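Local structure of immunoreactive 84kD antigen PG93 (Porphyromonas gingivalis, 5M11) at residues I427-W436 with N445-S453; W456-V464 with P506-Y516. The protein is an essential bacterial surface component of the type IX secretion system, built around beta-propeller domains and carrying zinc and calcium ions. All blocks are in the same frame, centred on the assembly; numbering follows the deposited sequence.

Contact 1 of 2, residues I427-W436 with N445-S453; sequences IAFDNKGNLW and NIFMYDPQS. With CA (calcium ion), chain M.
Met448 lies across one face of the Trp436 indole and reaches on to Asn434. Met448 CB sits above the Trp436 six-membered ring, 3.6 Å from the centroid and 6° off the ring normal, a CH-pi contact. With CG anti to the backbone N (chi1 -171°), the next methylene stays on this face, Met448 CG being 3.4 Å from Trp436 CE2. The bend at chi2 carries Met448 SD toward the ring margin, an oblique Met-aromatic approach, and to 3.8 Å from Asn434 CG; CE continues toward the zinc-bound His457. Strands 435-439 and 446-450 form an antiparallel hairpin, the middle of a four-stranded meander of the kind that makes a propeller blade. Leu435 and Tyr449 are a hydrogen-bonded pair, Leu435 N to Tyr449 O and Tyr449 N to Leu435 O both 2.8 Å; the adjoining Trp436 and Met448 are a non-hydrogen-bonded pair, with side chains on the same face. Asp430 OD2 accepts from Trp436 NE1 at 2.8 Å, nearly in the indole plane, which restrains the ring's rotation, and also from Asn434 ND2. Farther along, Pro451 CG meets the edge of the Phe429 ring, while Asp450 OD2 binds a calcium ion at 2.4 Å.

Contact 2 of 2, residues W456-V464 with P506-Y516; sequences WHSFSYPDV and PETTSDDSHLY. With ZN (zinc ion), chain G; CA (calcium ion), chain B; ZN (zinc ion), chain C.
Asp512 divides its carboxylate between Tyr461 and a calcium ion. Tyr461 OH donates to OD2 of Asp512 at 2.7 Å, on the anti side and 17° out of the carboxylate plane, while Asp512 OD1 coordinates the ion at 2.4 Å. Thr508 O and Asp511 OD1 belong to the same site, which Asp502 and Thr505 complete, so the hydroxyl is tied to a calcium-binding loop. Tyr461 CG lies beside the backbone N (chi1 -53°), sending the ring over to His514 in an offset stack, centroids 4.1 Å apart and planes at 20°, the two side chains running antiparallel over each other's faces. His514 NE2 binds a zinc ion at 2.1 Å; Asp463 meets this zinc with both oxygens, its carboxylate nearly coplanar with the imidazole. Val464 CG1 lies over a face of the Tyr516 ring. At the other end, His457 rests against the Pro506 ring and Glu507 CB, and its NE2 binds a second zinc ion at 2.1 Å. Outer strand 455-459 and the loop after it thus pack on the calcium-binding loop and strand 513-517 of the next four-stranded antiparallel sheet, consistent with neighbouring blades of a beta-propeller; Phe459, Tyr461 and Val464 also reach strand 497-501.

How the contacts relate
Contact 1 lies within one four-stranded sheet, and contact 2 joins the outer strand of that sheet to the next; their centres are 14 Å apart. The backbone connects them: strands 446-450 and 455-459 are neighbours, with Met448 N 2.8 Å from His457 O and Ile446 O 2.8 Å from Phe459 N, both probable hydrogen bonds, and Tyr449 stacks on Trp456. Pro506 of contact 2 touches both Trp436 and Met448, linking the loop that binds the calcium of Asp512 to the hairpin. Metal ions line the contacts: at its nearest atom, the side chain of Met448 is about 5 Å from the zinc on His457, and that of Trp436 about 7 Å from the calcium held by Asp512.

Contact 1 of 2, residues I427-W436 with N445-S453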
loop_
_atom_site.group_PDB
_atom_site.type_symbol
_atom_site.label_atom_id
_atom_site.label_comp_id
_atom_site.label_asym_id
_atom_site.label_seq_id
_atom_site.Cartn_x
_atom_site.Cartn_y
_atom_site.Cartn_z
ATOM N N ILE A 427 -14.413 -5.525 17.530
ATOM C CA ILE A 427 -15.476 -4.601 17.985
ATOM C C ILE A 427 -16.544 -4.376 16.905
ATOM O O ILE A 427 -16.210 -4.049 15.758
ATOM C CB ILE A 427 -14.958 -3.230 18.520
ATOM C CG1 ILE A 427 -13.965 -2.540 17.538
ATOM C CG2 ILE A 427 -14.375 -3.401 19.914
ATOM C CD1 ILE A 427 -13.720 -1.010 17.770
ATOM N N ALA A 428 -17.833 -4.499 17.295
ATOM C CA ALA A 428 -18.963 -4.269 16.395
ATOM C C ALA A 428 -20.161 -3.699 17.161
ATOM O O ALA A 428 -20.166 -3.711 18.393
ATOM C CB ALA A 428 -19.343 -5.565 15.693
ATOM N N PHE A 429 -21.160 -3.171 16.425
ATOM C CA PHE A 429 -22.414 -2.624 16.977
ATOM C C PHE A 429 -23.596 -3.556 16.673
ATOM O O PHE A 429 -23.645 -4.158 15.590
ATOM C CB PHE A 429 -22.721 -1.221 16.398
ATOM C CG PHE A 429 -22.054 -0.041 17.063
ATOM C CD1 PHE A 429 -22.620 0.562 18.177
ATOM C CD2 PHE A 429 -20.886 0.505 16.542
ATOM C CE1 PHE A 429 -22.016 1.677 18.772
ATOM C CE2 PHE A 429 -20.279 1.624 17.139
ATOM C CZ PHE A 429 -20.847 2.201 18.247
ATOM N N ASP A 430 -24.575 -3.637 17.587
ATOM C CA ASP A 430 -25.752 -4.469 17.308
ATOM C C ASP A 430 -26.862 -3.616 16.670
ATOM O O ASP A 430 -26.715 -2.394 16.542
ATOM C CB ASP A 430 -26.242 -5.241 18.553
ATOM C CG ASP A 430 -26.684 -4.420 19.744
ATOM O OD1 ASP A 430 -27.040 -3.239 19.555
ATOM O OD2 ASP A 430 -26.764 -4.988 20.855
ATOM N N ASN A 431 -27.965 -4.268 16.250
ATOM C CA ASN A 431 -29.109 -3.590 15.623
ATOM C C ASN A 431 -29.782 -2.617 16.622
ATOM O O ASN A 431 -30.501 -1.709 16.192
ATOM C CB ASN A 431 -30.121 -4.621 15.107
ATOM C CG ASN A 431 -30.919 -5.291 16.207
ATOM O OD1 ASN A 431 -30.367 -5.880 17.150
ATOM N ND2 ASN A 431 -32.236 -5.169 16.131
ATOM N N LYS A 432 -29.548 -2.822 17.951
ATOM C CA LYS A 432 -30.104 -1.999 19.021
ATOM C C LYS A 432 -29.192 -0.789 19.397
ATOM O O LYS A 432 -29.574 0.025 20.243
ATOM C CB LYS A 432 -30.404 -2.865 20.239
ATOM C CG LYS A 432 -31.835 -3.384 20.225
ATOM C CD LYS A 432 -31.991 -4.706 20.967
ATOM C CE LYS A 432 -31.756 -5.920 20.089
ATOM N NZ LYS A 432 -32.788 -6.055 19.025
ATOM N N GLY A 433 -28.039 -0.655 18.734
ATOM C CA GLY A 433 -27.122 0.465 18.942
ATOM C C GLY A 433 -26.073 0.317 20.027
ATOM O O GLY A 433 -25.429 1.307 20.394
ATOM N N ASN A 434 -25.868 -0.916 20.522
ATOM C CA ASN A 434 -24.888 -1.235 21.554
ATOM C C ASN A 434 -23.560 -1.646 20.949
ATOM O O ASN A 434 -23.529 -2.196 19.855
ATOM C CB ASN A 434 -25.398 -2.359 22.454
ATOM C CG ASN A 434 -26.640 -2.011 23.208
ATOM O OD1 ASN A 434 -26.721 -0.968 23.875
ATOM N ND2 ASN A 434 -27.625 -2.889 23.121
ATOM N N LEU A 435 -22.467 -1.429 21.681
ATOM C CA LEU A 435 -21.156 -1.807 21.212
ATOM C C LEU A 435 -20.707 -3.095 21.866
ATOM O O LEU A 435 -20.431 -3.125 23.061
ATOM C CB LEU A 435 -20.130 -0.690 21.464
ATOM C CG LEU A 435 -18.678 -1.020 21.068
ATOM C CD1 LEU A 435 -18.476 -0.937 19.557
ATOM C CD2 LEU A 435 -17.708 -0.124 21.788
ATOM N N TRP A 436 -20.624 -4.156 21.078
ATOM C CA TRP A 436 -20.095 -5.446 21.501
ATOM C C TRP A 436 -18.628 -5.523 21.079
ATOM O O TRP A 436 -18.244 -5.005 20.018
ATOM C CB TRP A 436 -20.910 -6.579 20.888
ATOM C CG TRP A 436 -22.284 -6.628 21.442
ATOM C CD1 TRP A 436 -23.366 -5.918 21.011
ATOM C CD2 TRP A 436 -22.708 -7.342 22.612
ATOM N NE1 TRP A 436 -24.450 -6.170 21.825
ATOM C CE2 TRP A 436 -24.081 -7.067 22.795
ATOM C CE3 TRP A 436 -22.065 -8.214 23.507
ATOM C CZ2 TRP A 436 -24.816 -7.615 23.842
ATOM C CZ3 TRP A 436 -22.797 -8.765 24.542
ATOM C CH2 TRP A 436 -24.149 -8.451 24.713
ATOM N N ASN A 445 -13.568 -11.776 28.961
ATOM C CA ASN A 445 -13.172 -11.552 27.577
ATOM C C ASN A 445 -14.123 -10.690 26.761
ATOM O O ASN A 445 -13.676 -9.733 26.139
ATOM C CB ASN A 445 -13.019 -12.907 26.875
ATOM C CG ASN A 445 -11.626 -13.483 26.901
ATOM O OD1 ASN A 445 -11.467 -14.692 26.904
ATOM N ND2 ASN A 445 -10.578 -12.651 26.866
ATOM N N ILE A 446 -15.408 -11.088 26.696
ATOM C CA ILE A 446 -16.476 -10.474 25.897
ATOM C C ILE A 446 -17.151 -9.337 26.676
ATOM O O ILE A 446 -17.471 -9.512 27.852
ATOM C CB ILE A 446 -17.492 -11.590 25.498
ATOM C CG1 ILE A 446 -16.787 -12.744 24.702
ATOM C CG2 ILE A 446 -18.654 -11.001 24.698
ATOM C CD1 ILE A 446 -17.257 -14.122 25.006
ATOM N N PHE A 447 -17.384 -8.182 26.023
ATOM C CA PHE A 447 -18.029 -7.045 26.681
ATOM C C PHE A 447 -19.083 -6.359 25.787
ATOM O O PHE A 447 -19.143 -6.576 24.572
ATOM C CB PHE A 447 -16.977 -6.006 27.172
ATOM C CG PHE A 447 -16.333 -5.150 26.104
ATOM C CD1 PHE A 447 -16.950 -3.993 25.649
ATOM C CD2 PHE A 447 -15.096 -5.487 25.574
ATOM C CE1 PHE A 447 -16.369 -3.219 24.641
ATOM C CE2 PHE A 447 -14.511 -4.706 24.571
ATOM C CZ PHE A 447 -15.160 -3.586 24.100
ATOM N N MET A 448 -19.902 -5.510 26.427
ATOM C CA MET A 448 -20.905 -4.670 25.807
ATOM C C MET A 448 -20.930 -3.287 26.488
ATOM O O MET A 448 -20.876 -3.188 27.731
ATOM C CB MET A 448 -22.294 -5.306 25.825
ATOM C CG MET A 448 -23.287 -4.530 24.984
ATOM S SD MET A 448 -24.879 -4.199 25.788
ATOM C CE MET A 448 -24.416 -2.902 26.984
ATOM N N TYR A 449 -21.039 -2.223 25.649
ATOM C CA TYR A 449 -21.157 -0.836 26.083
ATOM C C TYR A 449 -22.395 -0.205 25.487
ATOM O O TYR A 449 -22.603 -0.285 24.273
ATOM C CB TYR A 449 -19.915 -0.025 25.701
ATOM C CG TYR A 449 -19.977 1.441 26.084
ATOM C CD1 TYR A 449 -20.140 1.831 27.411
ATOM C CD2 TYR A 449 -19.817 2.439 25.127
ATOM C CE1 TYR A 449 -20.179 3.175 27.768
ATOM C CE2 TYR A 449 -19.846 3.785 25.474
ATOM C CZ TYR A 449 -20.028 4.149 26.795
ATOM O OH TYR A 449 -20.071 5.479 27.121
ATOM N N ASP A 450 -23.241 0.389 26.351
ATOM C CA ASP A 450 -24.433 1.125 25.916
ATOM C C ASP A 450 -23.985 2.575 25.802
ATOM O O ASP A 450 -23.716 3.195 26.836
ATOM C CB ASP A 450 -25.638 0.941 26.876
ATOM C CG ASP A 450 -27.001 1.355 26.306
ATOM O OD1 ASP A 450 -27.044 2.292 25.467
ATOM O OD2 ASP A 450 -28.025 0.755 26.715
ATOM N N PRO A 451 -23.763 3.101 24.571
ATOM C CA PRO A 451 -23.253 4.474 24.448
ATOM C C PRO A 451 -24.230 5.517 24.992
ATOM O O PRO A 451 -23.795 6.604 25.383
ATOM C CB PRO A 451 -23.041 4.641 22.936
ATOM C CG PRO A 451 -23.027 3.276 22.390
ATOM C CD PRO A 451 -23.965 2.498 23.242
ATOM N N GLN A 452 -25.535 5.173 25.033
ATOM C CA GLN A 452 -26.602 6.051 25.480
ATOM C C GLN A 452 -26.620 6.155 27.009
ATOM O O GLN A 452 -26.400 7.242 27.545
ATOM C CB GLN A 452 -27.951 5.540 24.937
ATOM C CG GLN A 452 -29.057 6.599 24.879
ATOM C CD GLN A 452 -30.456 6.021 24.972
ATOM O OE1 GLN A 452 -30.787 4.972 24.390
ATOM N NE2 GLN A 452 -31.324 6.720 25.688
ATOM N N SER A 453 -26.873 5.032 27.707
ATOM C CA SER A 453 -26.967 5.009 29.163
ATOM C C SER A 453 -25.590 5.059 29.836
ATOM O O SER A 453 -25.512 5.293 31.049
ATOM C CB SER A 453 -27.747 3.781 29.625
ATOM O OG SER A 453 -27.084 2.567 29.318
HETATM CA CA CA M . -29.845 2.259 26.298
#

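Contact 2 of 2, residues W456-V464 with P506-Y516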
loop_
_atom_site.group_PDB
_atom_site.type_symbol
_atom_site.label_atom_id
_atom_site.label_comp_id
_atom_site.label_asym_id
_atom_site.label_seq_id
_atom_site.Cartn_x
_atom_site.Cartn_y
_atom_site.Cartn_z
ATOM N N TRP A 456 -21.838 -0.468 31.312
ATOM C CA TRP A 456 -20.909 -1.520 30.906
ATOM C C TRP A 456 -21.332 -2.890 31.441
ATOM O O TRP A 456 -21.860 -2.986 32.551
ATOM C CB TRP A 456 -19.497 -1.208 31.430
ATOM C CG TRP A 456 -18.846 0.018 30.864
ATOM C CD1 TRP A 456 -18.793 1.258 31.437
ATOM C CD2 TRP A 456 -18.058 0.095 29.665
ATOM N NE1 TRP A 456 -18.043 2.109 30.656
ATOM C CE2 TRP A 456 -17.581 1.419 29.562
ATOM C CE3 TRP A 456 -17.715 -0.828 28.663
ATOM C CZ2 TRP A 456 -16.807 1.851 28.479
ATOM C CZ3 TRP A 456 -16.901 -0.410 27.622
ATOM C CH2 TRP A 456 -16.463 0.916 27.532
ATOM N N HIS A 457 -21.043 -3.951 30.675
ATOM C CA HIS A 457 -21.278 -5.352 31.031
ATOM C C HIS A 457 -20.234 -6.221 30.353
ATOM O O HIS A 457 -20.015 -6.092 29.156
ATOM C CB HIS A 457 -22.689 -5.818 30.642
ATOM C CG HIS A 457 -23.794 -5.144 31.388
ATOM N ND1 HIS A 457 -24.101 -5.488 32.698
ATOM C CD2 HIS A 457 -24.647 -4.178 30.978
ATOM C CE1 HIS A 457 -25.124 -4.720 33.041
ATOM N NE2 HIS A 457 -25.484 -3.913 32.041
ATOM N N SER A 458 -19.551 -7.062 31.119
ATOM C CA SER A 458 -18.558 -7.994 30.581
ATOM C C SER A 458 -18.822 -9.388 31.133
ATOM O O SER A 458 -19.379 -9.540 32.233
ATOM C CB SER A 458 -17.126 -7.543 30.865
ATOM O OG SER A 458 -16.932 -7.227 32.231
ATOM N N PHE A 459 -18.487 -10.396 30.326
ATOM C CA PHE A 459 -18.644 -11.807 30.651
ATOM C C PHE A 459 -17.690 -12.643 29.795
ATOM O O PHE A 459 -16.915 -12.085 29.017
ATOM C CB PHE A 459 -20.113 -12.254 30.447
ATOM C CG PHE A 459 -20.666 -12.106 29.043
ATOM C CD1 PHE A 459 -20.476 -13.106 28.091
ATOM C CD2 PHE A 459 -21.430 -11.002 28.694
ATOM C CE1 PHE A 459 -20.991 -12.978 26.800
ATOM C CE2 PHE A 459 -21.969 -10.890 27.405
ATOM C CZ PHE A 459 -21.749 -11.886 26.472
ATOM N N SER A 460 -17.777 -13.982 29.916
ATOM C CA SER A 460 -17.024 -14.945 29.116
ATOM C C SER A 460 -17.631 -16.341 29.221
ATOM O O SER A 460 -18.621 -16.554 29.937
ATOM C CB SER A 460 -15.556 -14.986 29.528
ATOM O OG SER A 460 -14.804 -15.553 28.467
ATOM N N TYR A 461 -17.027 -17.293 28.499
ATOM C CA TYR A 461 -17.377 -18.704 28.539
ATOM C C TYR A 461 -16.074 -19.459 28.833
ATOM O O TYR A 461 -15.107 -19.231 28.111
ATOM C CB TYR A 461 -18.045 -19.133 27.234
ATOM C CG TYR A 461 -19.217 -18.259 26.839
ATOM C CD1 TYR A 461 -20.452 -18.382 27.474
ATOM C CD2 TYR A 461 -19.094 -17.309 25.821
ATOM C CE1 TYR A 461 -21.537 -17.583 27.109
ATOM C CE2 TYR A 461 -20.175 -16.512 25.440
ATOM C CZ TYR A 461 -21.398 -16.663 26.076
ATOM O OH TYR A 461 -22.473 -15.897 25.695
ATOM N N PRO A 462 -15.981 -20.265 29.925
ATOM C CA PRO A 462 -14.691 -20.911 30.291
ATOM C C PRO A 462 -13.849 -21.494 29.141
ATOM O O PRO A 462 -12.618 -21.378 29.177
ATOM C CB PRO A 462 -15.112 -22.028 31.246
ATOM C CG PRO A 462 -16.386 -21.572 31.841
ATOM C CD PRO A 462 -17.031 -20.572 30.919
ATOM N N ASP A 463 -14.501 -22.100 28.132
ATOM C CA ASP A 463 -13.862 -22.686 26.944
ATOM C C ASP A 463 -13.101 -21.603 26.082
ATOM O O ASP A 463 -12.101 -21.942 25.454
ATOM C CB ASP A 463 -14.888 -23.483 26.083
ATOM C CG ASP A 463 -16.363 -23.140 26.300
ATOM O OD1 ASP A 463 -16.972 -23.683 27.261
ATOM O OD2 ASP A 463 -16.901 -22.319 25.523
ATOM N N VAL A 464 -13.543 -20.322 26.094
ATOM C CA VAL A 464 -12.906 -19.207 25.354
ATOM C C VAL A 464 -12.219 -18.164 26.286
ATOM O O VAL A 464 -11.530 -17.282 25.771
ATOM C CB VAL A 464 -13.853 -18.461 24.370
ATOM C CG1 VAL A 464 -14.200 -19.315 23.159
ATOM C CG2 VAL A 464 -15.102 -17.916 25.065
ATOM N N PRO A 506 -26.968 -8.772 28.813
ATOM C CA PRO A 506 -25.494 -8.885 28.878
ATOM C C PRO A 506 -24.959 -9.006 30.321
ATOM O O PRO A 506 -23.773 -9.279 30.516
ATOM C CB PRO A 506 -25.005 -7.601 28.197
ATOM C CG PRO A 506 -26.097 -6.619 28.407
ATOM C CD PRO A 506 -27.394 -7.399 28.468
ATOM N N GLU A 507 -25.838 -8.823 31.321
ATOM C CA GLU A 507 -25.508 -8.918 32.745
ATOM C C GLU A 507 -25.545 -10.406 33.266
ATOM O O GLU A 507 -25.069 -10.670 34.379
ATOM C CB GLU A 507 -26.419 -7.988 33.591
ATOM C CG GLU A 507 -27.884 -8.389 33.688
ATOM C CD GLU A 507 -28.812 -8.092 32.523
ATOM O OE1 GLU A 507 -28.360 -7.508 31.510
ATOM O OE2 GLU A 507 -30.013 -8.429 32.645
ATOM N N THR A 508 -26.099 -11.360 32.463
ATOM C CA THR A 508 -26.121 -12.788 32.815
ATOM C C THR A 508 -25.714 -13.673 31.634
ATOM O O THR A 508 -25.883 -13.307 30.461
ATOM C CB THR A 508 -27.468 -13.291 33.387
ATOM O OG1 THR A 508 -28.423 -12.235 33.519
ATOM C CG2 THR A 508 -27.291 -14.037 34.710
ATOM N N THR A 509 -25.183 -14.853 31.985
ATOM C CA THR A 509 -24.730 -15.934 31.120
ATOM C C THR A 509 -25.729 -17.080 31.274
ATOM O O THR A 509 -25.852 -17.923 30.384
ATOM C CB THR A 509 -23.306 -16.307 31.568
ATOM O OG1 THR A 509 -22.461 -15.184 31.340
ATOM C CG2 THR A 509 -22.736 -17.537 30.867
ATOM N N SER A 510 -26.458 -17.088 32.421
ATOM C CA SER A 510 -27.423 -18.108 32.846
ATOM C C SER A 510 -28.511 -18.416 31.791
ATOM O O SER A 510 -29.007 -19.545 31.772
ATOM C CB SER A 510 -28.064 -17.723 34.179
ATOM O OG SER A 510 -29.121 -16.780 34.089
ATOM N N ASP A 511 -28.859 -17.438 30.918
ATOM C CA ASP A 511 -29.884 -17.578 29.875
ATOM C C ASP A 511 -29.290 -17.645 28.449
ATOM O O ASP A 511 -30.033 -17.909 27.497
ATOM C CB ASP A 511 -30.930 -16.440 29.973
ATOM C CG ASP A 511 -30.449 -15.016 29.721
ATOM O OD1 ASP A 511 -29.427 -14.607 30.335
ATOM O OD2 ASP A 511 -31.146 -14.279 28.987
ATOM N N ASP A 512 -27.960 -17.438 28.311
ATOM C CA ASP A 512 -27.240 -17.466 27.039
ATOM C C ASP A 512 -27.212 -18.821 26.365
ATOM O O ASP A 512 -27.346 -19.859 27.015
ATOM C CB ASP A 512 -25.788 -17.031 27.240
ATOM C CG ASP A 512 -25.616 -15.562 27.510
ATOM O OD1 ASP A 512 -26.591 -14.922 27.941
ATOM O OD2 ASP A 512 -24.497 -15.054 27.311
ATOM N N SER A 513 -27.013 -18.777 25.037
ATOM C CA SER A 513 -26.792 -19.879 24.101
ATOM C C SER A 513 -25.450 -19.623 23.419
ATOM O O SER A 513 -25.214 -18.499 22.956
ATOM C CB SER A 513 -27.915 -19.957 23.069
ATOM O OG SER A 513 -29.181 -20.280 23.617
ATOM N N HIS A 514 -24.546 -20.620 23.405
ATOM C CA HIS A 514 -23.224 -20.466 22.777
ATOM C C HIS A 514 -22.681 -21.792 22.301
ATOM O O HIS A 514 -22.961 -22.847 22.878
ATOM C CB HIS A 514 -22.194 -19.777 23.710
ATOM C CG HIS A 514 -21.481 -20.691 24.670
ATOM N ND1 HIS A 514 -22.011 -20.988 25.913
ATOM C CD2 HIS A 514 -20.293 -21.333 24.533
ATOM C CE1 HIS A 514 -21.138 -21.805 26.483
ATOM N NE2 HIS A 514 -20.090 -22.042 25.687
ATOM N N LEU A 515 -21.859 -21.726 21.275
ATOM C CA LEU A 515 -21.209 -22.904 20.749
ATOM C C LEU A 515 -19.823 -22.554 20.311
ATOM O O LEU A 515 -19.635 -21.775 19.368
ATOM C CB LEU A 515 -22.004 -23.554 19.590
ATOM C CG LEU A 515 -21.431 -24.876 19.034
ATOM C CD1 LEU A 515 -21.713 -26.039 19.983
ATOM C CD2 LEU A 515 -21.947 -25.152 17.648
ATOM N N TYR A 516 -18.850 -23.140 21.001
ATOM C CA TYR A 516 -17.451 -23.000 20.637
ATOM C C TYR A 516 -17.078 -24.172 19.657
ATOM O O TYR A 516 -17.148 -25.364 20.020
ATOM C CB TYR A 516 -16.548 -22.939 21.886
ATOM C CG TYR A 516 -15.066 -22.938 21.576
ATOM C CD1 TYR A 516 -14.529 -22.060 20.631
ATOM C CD2 TYR A 516 -14.195 -23.793 22.241
ATOM C CE1 TYR A 516 -13.169 -22.066 20.333
ATOM C CE2 TYR A 516 -12.830 -23.794 21.963
ATOM C CZ TYR A 516 -12.325 -22.932 21.005
ATOM O OH TYR A 516 -10.987 -22.933 20.727
HETATM ZN ZN ZN G . -18.594 -23.525 25.416
HETATM CA CA CA B . -27.866 -13.266 29.096
HETATM ZN ZN ZN C . -27.259 -2.989 31.476
#